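Local coordinates for structural PPIase-like protein L605 (Mimivirus, PDB 2OSE) that is a homotrimeric viral cyclophilin that probably catalyses peptidyl-prolyl cis-trans isomerisation and may bind cyclosporin A, at residues R141-T146 with D166-G171. Numbering follows the deposited sequence.
Sequences RYYDST and DQVVIG
D166 sets one carboxylate oxygen, OD1, over the flat face of the R141 guanidinium instead of meeting its N-H edge, while OD2 lies beside R141 CD. D166 OD1 sits above the centre of the group, 3.1 Å from R141 CZ, and the two planes are only 22° apart. OD1 is 3.2 Å from R141 NE, yet no N-H points at it, so this salt bridge rests on charge alone. R141 reaches out with CG anti to its backbone N (chi1 175°), then bends at chi3 (91°), which turns the guanidinium face to the acid. Beside this pair the Y143 hydroxyl donates a hydrogen bond to the backbone O of D166, 2.7 Å from OH to O. The carbonyl is met in its own plane, on a lone pair, and lies at the edge of the ring. Y143 CE1 also touches V168 CG1 at 3.8 Å, an apolar contact beside the hydrogen bond, while F40 packs edge-to-face with the same ring. Farther along, D144 OD1 takes T146 OG1 at 2.7 Å and T146 N at 3.0 Å, both from one face of the carboxylate, closing an Asx turn. R193 of a second subunit forms a salt bridge with this OD1, and the main-chain O of its A191 accepts from Q167 NE2, tying both segments to the trimer interface. Strands 141-142 and 168-175 each pair antiparallel with strand 128-135, so R141 in the first and Y143 close by hold the turn that leads into the second, within the antiparallel sheet of the cyclophilin beta-barrel.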
loop_
_atom_site.group_PDB
_atom_site.type_symbol
_atom_site.label_atom_id
_atom_site.label_comp_id
_atom_site.label_asym_id
_atom_site.label_seq_id
_atom_site.Cartn_x
_atom_site.Cartn_y
_atom_site.Cartn_z
ATOM N N ARG A 141 20.520 8.070 13.239
ATOM C CA ARG A 141 19.478 7.202 13.806
ATOM C C ARG A 141 18.724 7.825 14.987
ATOM O O ARG A 141 19.334 8.378 15.904
ATOM C CB ARG A 141 20.155 5.877 14.205
ATOM C CG ARG A 141 19.290 4.844 14.946
ATOM C CD ARG A 141 19.971 3.486 14.983
ATOM N NE ARG A 141 20.820 3.250 16.170
ATOM C CZ ARG A 141 22.163 3.170 16.166
ATOM N NH1 ARG A 141 22.864 3.301 15.039
ATOM N NH2 ARG A 141 22.819 2.945 17.303
ATOM N N TYR A 142 17.396 7.733 14.961
ATOM C CA TYR A 142 16.536 8.192 16.055
ATOM C C TYR A 142 15.371 7.216 16.263
ATOM O O TYR A 142 15.125 6.370 15.429
ATOM C CB TYR A 142 15.982 9.607 15.822
ATOM C CG TYR A 142 17.029 10.716 15.918
ATOM C CD1 TYR A 142 17.472 11.211 17.171
ATOM C CD2 TYR A 142 17.602 11.257 14.755
ATOM C CE1 TYR A 142 18.458 12.231 17.247
ATOM C CE2 TYR A 142 18.602 12.276 14.828
ATOM C CZ TYR A 142 19.014 12.743 16.066
ATOM O OH TYR A 142 19.969 13.739 16.110
ATOM N N TYR A 143 14.662 7.380 17.375
ATOM C CA TYR A 143 13.514 6.566 17.709
ATOM C C TYR A 143 12.362 7.464 18.042
ATOM O O TYR A 143 12.528 8.672 18.299
ATOM C CB TYR A 143 13.829 5.613 18.866
ATOM C CG TYR A 143 14.899 4.628 18.517
ATOM C CD1 TYR A 143 14.577 3.367 18.025
ATOM C CD2 TYR A 143 16.239 4.947 18.666
ATOM C CE1 TYR A 143 15.550 2.470 17.699
ATOM C CE2 TYR A 143 17.219 4.061 18.329
ATOM C CZ TYR A 143 16.876 2.826 17.834
ATOM O OH TYR A 143 17.852 1.907 17.526
ATOM N N ASP A 144 11.176 6.879 18.002
ATOM C CA ASP A 144 9.977 7.586 18.378
ATOM C C ASP A 144 8.987 6.589 19.046
ATOM O O ASP A 144 9.409 5.571 19.632
ATOM C CB ASP A 144 9.400 8.397 17.167
ATOM C CG ASP A 144 9.129 7.540 15.919
ATOM O OD1 ASP A 144 8.979 6.285 16.047
ATOM O OD2 ASP A 144 9.050 8.133 14.791
ATOM N N SER A 145 7.703 6.904 18.963
ATOM C CA SER A 145 6.613 6.063 19.464
ATOM C C SER A 145 6.396 4.727 18.719
ATOM O O SER A 145 5.621 3.879 19.194
ATOM C CB SER A 145 5.325 6.880 19.410
ATOM O OG SER A 145 5.080 7.336 18.078
ATOM N N THR A 146 7.031 4.573 17.550
ATOM C CA THR A 146 6.932 3.379 16.704
ATOM C C THR A 146 7.563 2.131 17.332
ATOM O O THR A 146 8.744 2.109 17.659
ATOM C CB THR A 146 7.592 3.591 15.301
ATOM O OG1 THR A 146 7.134 4.843 14.752
ATOM C CG2 THR A 146 7.205 2.428 14.338
ATOM N N ASP A 166 19.594 -2.409 15.270
ATOM C CA ASP A 166 18.975 -1.165 15.696
ATOM C C ASP A 166 17.483 -1.313 16.031
ATOM O O ASP A 166 16.869 -0.364 16.495
ATOM C CB ASP A 166 19.109 -0.083 14.619
ATOM C CG ASP A 166 20.546 0.384 14.403
ATOM O OD1 ASP A 166 21.395 0.243 15.320
ATOM O OD2 ASP A 166 20.799 0.923 13.296
ATOM N N GLN A 167 16.907 -2.474 15.734
ATOM C CA GLN A 167 15.540 -2.796 16.148
ATOM C C GLN A 167 15.662 -3.237 17.595
ATOM O O GLN A 167 15.707 -4.431 17.895
ATOM C CB GLN A 167 14.939 -3.874 15.240
ATOM C CG GLN A 167 14.817 -3.441 13.738
ATOM C CD GLN A 167 13.475 -2.850 13.347
ATOM O OE1 GLN A 167 12.703 -2.391 14.185
ATOM N NE2 GLN A 167 13.177 -2.885 12.043
ATOM N N VAL A 168 15.734 -2.255 18.482
ATOM C CA VAL A 168 16.199 -2.467 19.869
ATOM C C VAL A 168 15.108 -2.962 20.845
ATOM O O VAL A 168 14.102 -2.291 21.056
ATOM C CB VAL A 168 16.891 -1.174 20.419
ATOM C CG1 VAL A 168 15.897 -0.016 20.486
ATOM C CG2 VAL A 168 17.515 -1.423 21.838
ATOM N N VAL A 169 15.349 -4.135 21.432
ATOM C CA VAL A 169 14.446 -4.763 22.395
ATOM C C VAL A 169 14.417 -3.990 23.723
ATOM O O VAL A 169 15.464 -3.779 24.363
ATOM C CB VAL A 169 14.842 -6.227 22.643
ATOM C CG1 VAL A 169 13.945 -6.910 23.738
ATOM C CG2 VAL A 169 14.769 -6.997 21.365
ATOM N N ILE A 170 13.217 -3.591 24.123
ATOM C CA ILE A 170 12.984 -2.817 25.347
ATOM C C ILE A 170 11.977 -3.487 26.313
ATOM O O ILE A 170 11.678 -2.913 27.361
ATOM C CB ILE A 170 12.494 -1.372 25.053
ATOM C CG1 ILE A 170 11.197 -1.363 24.224
ATOM C CG2 ILE A 170 13.602 -0.494 24.341
ATOM C CD1 ILE A 170 10.429 -0.098 24.452
ATOM N N GLY A 171 11.486 -4.692 25.979
ATOM C CA GLY A 171 10.473 -5.321 26.812
ATOM C C GLY A 171 10.049 -6.679 26.326
ATOM O O GLY A 171 10.493 -7.127 25.264
#